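PDB 3QWN: hypothetical nigD-like protein, which is of unknown function but, as a NigD-like protein, probably serves as an immunity protein or antitoxin in a gut bacterium. Local coordinates for residues L12-V17 against R161-V166; R53-N58 against Y73-L78. One frame throughout, in Å; residues are numbered along the deposited sequence.

Both interactions use one wall of the N-terminal OB domain, and their centres lie about 7 Å apart. Interaction 2 (53-58 against 73-78) is a hairpin within that domain, nested along the chain inside the loop closed by interaction 1, where 12-17 meets 161-166 of the C-terminal sandwich domain. Segments 12-17 and 53-58 belong to neighbouring strands, probably hydrogen-bonded from Glu13 N to Ser57 O (2.9 Å) and from Val17 N to Arg53 O (2.9 Å). The hairpin also packs against interaction 1 directly: Leu78 CB lies 3.4 Å from Tyr163 O, and Leu12 CD2 lies 3.4 Å from Ser74 OG.

Interaction 1 (L12-V17 against R161-V166); sequences LEFVTV and RAYLSV
Ser165 OG is the best-held polar atom here, gripped by two hydrogen bonds, one with Asn113 OD1 and one with Arg54 NE, so this buried hydroxyl is satisfied without help from segment 12-17. What it meets there is Phe14: OG sits at the rim of the ring, near its plane, 3.3 Å from Phe14 CD2. Further round the same ring, Phe14 CE2 comes to 3.5 Å from Leu164 O, and the tip, CZ, reaches 3.9 Å from Tyr163 CD1. Phe14 CG stands anti to the carbonyl carbon (chi1 -74°), which sends the ring toward 161-166, where it touches three consecutive residues, Tyr163 to Ser165. CZ arrives at the edge of the Tyr163 ring; the two planes are 74° apart with centroids separated by 6.0 Å. At the phenol end Leu12 crosses Tyr163 at about a right angle, its CD1 touching OH at 3.9 Å. Trp106 adds an edge-to-face ring partner to Phe14. The two strands run 9.6 Å apart at closest, too far for backbone pairing, and side chains bridge the gap. This is an interdomain face, on which the OB sheet through strand 13-19 packs on strand 158-167 of the C-terminal beta sandwich domain.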
loop_
_atom_site.group_PDB
_atom_site.type_symbol
_atom_site.label_atom_id
_atom_site.label_comp_id
_atom_site.label_asym_id
_atom_site.label_seq_id
_atom_site.Cartn_x
_atom_site.Cartn_y
_atom_site.Cartn_z
ATOM N N LEU A 12 3.159 -11.448 -7.181
ATOM C CA LEU A 12 2.002 -10.570 -7.032
ATOM C C LEU A 12 2.306 -9.151 -7.423
ATOM O O LEU A 12 3.370 -8.641 -7.113
ATOM C CB LEU A 12 1.531 -10.598 -5.574
ATOM C CG LEU A 12 0.950 -11.916 -5.040
ATOM C CD1 LEU A 12 0.588 -11.762 -3.582
ATOM C CD2 LEU A 12 -0.297 -12.345 -5.822
ATOM N N GLU A 13 1.364 -8.498 -8.064
ATOM C CA GLU A 13 1.469 -7.097 -8.476
ATOM C C GLU A 13 0.381 -6.236 -7.818
ATOM O O GLU A 13 -0.705 -6.738 -7.556
ATOM C CB GLU A 13 1.279 -6.987 -9.987
ATOM C CG GLU A 13 2.508 -7.194 -10.849
ATOM C CD GLU A 13 2.228 -6.991 -12.331
ATOM O OE1 GLU A 13 1.719 -5.906 -12.728
ATOM O OE2 GLU A 13 2.463 -7.966 -13.085
ATOM N N PHE A 14 0.660 -4.946 -7.607
ATOM C CA PHE A 14 -0.282 -3.925 -7.133
ATOM C C PHE A 14 -1.101 -3.535 -8.333
ATOM O O PHE A 14 -0.534 -3.080 -9.333
ATOM C CB PHE A 14 0.484 -2.681 -6.558
ATOM C CG PHE A 14 1.148 -2.867 -5.209
ATOM C CD1 PHE A 14 2.302 -3.637 -5.080
ATOM C CD2 PHE A 14 0.611 -2.283 -4.063
ATOM C CE1 PHE A 14 2.882 -3.851 -3.821
ATOM C CE2 PHE A 14 1.212 -2.474 -2.811
ATOM C CZ PHE A 14 2.356 -3.235 -2.703
ATOM N N VAL A 15 -2.411 -3.741 -8.274
ATOM C CA VAL A 15 -3.345 -3.410 -9.371
ATOM C C VAL A 15 -4.620 -2.850 -8.769
ATOM O O VAL A 15 -4.832 -2.872 -7.533
ATOM C CB VAL A 15 -3.668 -4.647 -10.302
ATOM C CG1 VAL A 15 -2.418 -5.208 -11.002
ATOM C CG2 VAL A 15 -4.432 -5.755 -9.560
ATOM N N THR A 16 -5.482 -2.364 -9.660
ATOM C CA THR A 16 -6.845 -1.950 -9.353
ATOM C C THR A 16 -7.778 -2.896 -10.130
ATOM O O THR A 16 -7.498 -3.230 -11.275
ATOM C CB THR A 16 -7.075 -0.466 -9.656
ATOM O OG1 THR A 16 -6.123 0.302 -8.927
ATOM C CG2 THR A 16 -8.468 -0.004 -9.261
ATOM N N VAL A 17 -8.810 -3.396 -9.490
ATOM C CA VAL A 17 -9.804 -4.232 -10.177
ATOM C C VAL A 17 -11.155 -3.542 -10.069
ATOM O O VAL A 17 -11.403 -2.843 -9.091
ATOM C CB VAL A 17 -9.877 -5.707 -9.701
ATOM C CG1 VAL A 17 -8.611 -6.460 -10.042
ATOM C CG2 VAL A 17 -10.202 -5.813 -8.207
ATOM N N ARG A 161 5.000 -11.486 4.005
ATOM C CA ARG A 161 4.927 -10.174 3.382
ATOM C C ARG A 161 3.600 -9.537 3.634
ATOM O O ARG A 161 2.575 -10.230 3.734
ATOM C CB ARG A 161 5.137 -10.268 1.871
ATOM C CG ARG A 161 6.596 -10.464 1.496
ATOM C CD ARG A 161 6.798 -10.372 0.013
ATOM N NE ARG A 161 8.225 -10.422 -0.300
ATOM C CZ ARG A 161 8.739 -10.122 -1.481
ATOM N NH1 ARG A 161 7.950 -9.739 -2.480
ATOM N NH2 ARG A 161 10.049 -10.177 -1.671
ATOM N N ALA A 162 3.618 -8.212 3.752
ATOM C CA ALA A 162 2.435 -7.368 3.886
ATOM C C ALA A 162 2.518 -6.311 2.808
ATOM O O ALA A 162 3.608 -5.905 2.416
ATOM C CB ALA A 162 2.338 -6.765 5.263
ATOM N N TYR A 163 1.368 -5.918 2.290
ATOM C CA TYR A 163 1.292 -4.976 1.191
ATOM C C TYR A 163 0.461 -3.777 1.590
ATOM O O TYR A 163 -0.675 -3.941 2.000
ATOM C CB TYR A 163 0.692 -5.687 -0.045
ATOM C CG TYR A 163 1.456 -6.940 -0.416
ATOM C CD1 TYR A 163 2.610 -6.875 -1.198
ATOM C CD2 TYR A 163 1.040 -8.196 0.034
ATOM C CE1 TYR A 163 3.316 -8.037 -1.548
ATOM C CE2 TYR A 163 1.748 -9.360 -0.297
ATOM C CZ TYR A 163 2.864 -9.279 -1.109
ATOM O OH TYR A 163 3.523 -10.440 -1.453
ATOM N N LEU A 164 1.038 -2.574 1.471
ATOM C CA LEU A 164 0.374 -1.311 1.783
ATOM C C LEU A 164 0.356 -0.372 0.567
ATOM O O LEU A 164 1.335 -0.275 -0.148
ATOM C CB LEU A 164 1.098 -0.605 2.960
ATOM C CG LEU A 164 0.673 -0.973 4.385
ATOM C CD1 LEU A 164 1.142 -2.381 4.785
ATOM C CD2 LEU A 164 1.220 0.007 5.347
ATOM N N SER A 165 -0.749 0.334 0.361
ATOM C CA SER A 165 -0.897 1.352 -0.674
ATOM C C SER A 165 -1.483 2.540 0.033
ATOM O O SER A 165 -2.666 2.517 0.382
ATOM C CB SER A 165 -1.778 0.867 -1.822
ATOM O OG SER A 165 -1.026 0.393 -2.924
ATOM N N VAL A 166 -0.629 3.498 0.409
ATOM C CA VAL A 166 -1.046 4.687 1.140
ATOM C C VAL A 166 -1.643 5.710 0.148
ATOM O O VAL A 166 -0.879 6.251 -0.665
ATOM C CB VAL A 166 0.114 5.318 1.969
ATOM C CG1 VAL A 166 -0.404 6.451 2.839
ATOM C CG2 VAL A 166 0.832 4.277 2.818
#

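Interaction 2 (R53-N58 against Y73-L78)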
loop_
_atom_site.group_PDB
_atom_site.type_symbol
_atom_site.label_atom_id
_atom_site.label_comp_id
_atom_site.label_asym_id
_atom_site.label_seq_id
_atom_site.Cartn_x
_atom_site.Cartn_y
_atom_site.Cartn_z
ATOM N N ARG A 53 -11.449 -1.792 -6.371
ATOM C CA ARG A 53 -10.606 -2.129 -5.231
ATOM C C ARG A 53 -9.159 -2.179 -5.645
ATOM O O ARG A 53 -8.840 -2.689 -6.721
ATOM C CB ARG A 53 -11.011 -3.476 -4.596
ATOM C CG ARG A 53 -12.414 -3.479 -4.051
ATOM C CD ARG A 53 -12.680 -4.664 -3.157
ATOM N NE ARG A 53 -12.193 -4.426 -1.805
ATOM C CZ ARG A 53 -12.887 -3.822 -0.850
ATOM N NH1 ARG A 53 -14.112 -3.360 -1.096
ATOM N NH2 ARG A 53 -12.362 -3.666 0.357
ATOM N N ARG A 54 -8.291 -1.612 -4.790
ATOM C CA ARG A 54 -6.832 -1.662 -4.856
ATOM C C ARG A 54 -6.469 -3.014 -4.216
ATOM O O ARG A 54 -6.795 -3.225 -3.044
ATOM C CB ARG A 54 -6.240 -0.448 -4.121
ATOM C CG ARG A 54 -4.713 -0.349 -4.056
ATOM C CD ARG A 54 -4.159 0.058 -5.379
ATOM N NE ARG A 54 -2.711 0.285 -5.378
ATOM C CZ ARG A 54 -2.013 0.505 -6.489
ATOM N NH1 ARG A 54 -2.617 0.505 -7.671
ATOM N NH2 ARG A 54 -0.701 0.696 -6.431
ATOM N N VAL A 55 -5.867 -3.955 -4.995
ATOM C CA VAL A 55 -5.583 -5.323 -4.545
ATOM C C VAL A 55 -4.209 -5.810 -5.038
ATOM O O VAL A 55 -3.597 -5.179 -5.893
ATOM C CB VAL A 55 -6.710 -6.311 -5.078
ATOM C CG1 VAL A 55 -8.074 -6.052 -4.435
ATOM C CG2 VAL A 55 -6.818 -6.287 -6.606
HETATM N N MSE A 56 -3.774 -6.986 -4.536
HETATM C CA MSE A 56 -2.610 -7.757 -5.000
HETATM C C MSE A 56 -3.126 -8.850 -5.975
HETATM O O MSE A 56 -4.177 -9.472 -5.753
HETATM C CB MSE A 56 -1.810 -8.376 -3.838
HETATM C CG MSE A 56 -1.231 -7.315 -2.898
HETATM SE SE MSE A 56 -0.124 -5.975 -3.835
HETATM C CE MSE A 56 1.273 -7.162 -4.491
ATOM N N SER A 57 -2.419 -9.064 -7.072
ATOM C CA SER A 57 -2.897 -10.055 -8.026
ATOM C C SER A 57 -1.785 -10.706 -8.797
ATOM O O SER A 57 -0.810 -10.059 -9.193
ATOM C CB SER A 57 -3.860 -9.395 -9.021
ATOM O OG SER A 57 -4.442 -10.286 -9.955
ATOM N N ASN A 58 -1.999 -11.983 -9.090
ATOM C CA ASN A 58 -1.241 -12.757 -10.044
ATOM C C ASN A 58 -2.146 -12.849 -11.272
ATOM O O ASN A 58 -3.254 -13.394 -11.209
ATOM C CB ASN A 58 -0.812 -14.132 -9.537
ATOM C CG ASN A 58 0.025 -14.881 -10.549
ATOM O OD1 ASN A 58 -0.466 -15.711 -11.279
ATOM N ND2 ASN A 58 1.272 -14.528 -10.699
ATOM N N TYR A 73 -5.221 -15.089 -11.991
ATOM C CA TYR A 73 -4.906 -16.383 -11.366
ATOM C C TYR A 73 -5.047 -16.295 -9.853
ATOM O O TYR A 73 -5.425 -17.277 -9.234
ATOM C CB TYR A 73 -3.495 -16.868 -11.771
ATOM C CG TYR A 73 -3.444 -17.199 -13.252
ATOM C CD1 TYR A 73 -3.976 -18.393 -13.742
ATOM C CD2 TYR A 73 -2.915 -16.297 -14.169
ATOM C CE1 TYR A 73 -4.007 -18.662 -15.112
ATOM C CE2 TYR A 73 -2.917 -16.568 -15.528
ATOM C CZ TYR A 73 -3.470 -17.749 -16.004
ATOM O OH TYR A 73 -3.457 -18.015 -17.361
ATOM N N SER A 74 -4.760 -15.131 -9.251
ATOM C CA SER A 74 -4.948 -14.934 -7.795
ATOM C C SER A 74 -5.253 -13.491 -7.481
ATOM O O SER A 74 -4.876 -12.622 -8.233
ATOM C CB SER A 74 -3.766 -15.439 -6.972
ATOM O OG SER A 74 -2.714 -14.502 -6.950
ATOM N N LEU A 75 -6.006 -13.267 -6.421
ATOM C CA LEU A 75 -6.389 -11.963 -5.893
ATOM C C LEU A 75 -6.347 -11.991 -4.418
ATOM O O LEU A 75 -6.802 -12.961 -3.814
ATOM C CB LEU A 75 -7.807 -11.539 -6.294
ATOM C CG LEU A 75 -8.064 -11.018 -7.682
ATOM C CD1 LEU A 75 -9.572 -10.838 -7.891
ATOM C CD2 LEU A 75 -7.328 -9.700 -7.959
ATOM N N GLN A 76 -5.826 -10.927 -3.820
ATOM C CA GLN A 76 -5.858 -10.782 -2.375
ATOM C C GLN A 76 -5.862 -9.304 -2.021
ATOM O O GLN A 76 -5.455 -8.460 -2.812
ATOM C CB GLN A 76 -4.744 -11.557 -1.662
ATOM C CG GLN A 76 -3.374 -10.957 -1.778
ATOM C CD GLN A 76 -2.367 -11.870 -1.148
ATOM O OE1 GLN A 76 -2.149 -13.017 -1.580
ATOM N NE2 GLN A 76 -1.705 -11.363 -0.137
ATOM N N SER A 77 -6.366 -9.003 -0.856
ATOM C CA SER A 77 -6.457 -7.649 -0.379
ATOM C C SER A 77 -5.090 -7.099 0.012
ATOM O O SER A 77 -4.111 -7.843 0.210
ATOM C CB SER A 77 -7.397 -7.603 0.816
ATOM O OG SER A 77 -6.823 -8.279 1.924
ATOM N N LEU A 78 -5.039 -5.777 0.115
ATOM C CA LEU A 78 -3.889 -5.046 0.621
ATOM C C LEU A 78 -4.439 -3.988 1.571
ATOM O O LEU A 78 -5.662 -3.736 1.577
ATOM C CB LEU A 78 -2.981 -4.474 -0.487
ATOM C CG LEU A 78 -3.561 -3.585 -1.587
ATOM C CD1 LEU A 78 -3.870 -2.210 -1.081
ATOM C CD2 LEU A 78 -2.555 -3.389 -2.672
HETATM O O HOH W 1 -7.645 -4.566 -0.884
#
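At the heart of this antiparallel hairpin, Met56 and Gln76 form a hydrogen-bonded pair: Met56 N gives to Gln76 O at 2.8 Å, nearly along the C=O axis, and Gln76 N answers in the carbonyl plane of Met56 O at 2.9 Å. Towards the turn, two carbonyls each take two bonds. Ser74 O accepts Ser57 OG almost head-on (2.9 Å, C=O...donor angle 169°), because chi1 of -177° swings that hydroxyl anti to its own N; the second donor, Asn58 N, comes from above the carbonyl plane. Asn58 O receives both Ser74 N and Tyr73 N, the latter at 2.7 Å, so that Tyr73 and Ser74 together face Asn58 in a classic beta bulge.

The side chains add a second layer. Leu75 CD2 touches Val55 CG2 and also lies against Ser57 CB and OG. On the other face, Gln76 CG rests beside Met56 CB at 3.7 Å. Leu78, whose chi1 of 54° tucks CG between its own N and C, spreads its branches: CD1 meets Arg54 CG at 3.6 Å, while CD2 meets SE of Met56, a selenomethionine, at 3.7 Å. A water linking Arg54 O to Leu78 N continues the pairing where the strands part.

Farther out, the Arg54 guanidinium is fixed by a salt bridge from NH1 to Asp31 OD1 and a hydrogen bond from NH2 to Asn113 OD1. Strand 13-19 pairs with 52-63 on the edge away from 68-77, and strand 158-167 of the C-terminal domain packs on Met56, Gln76 and Leu78.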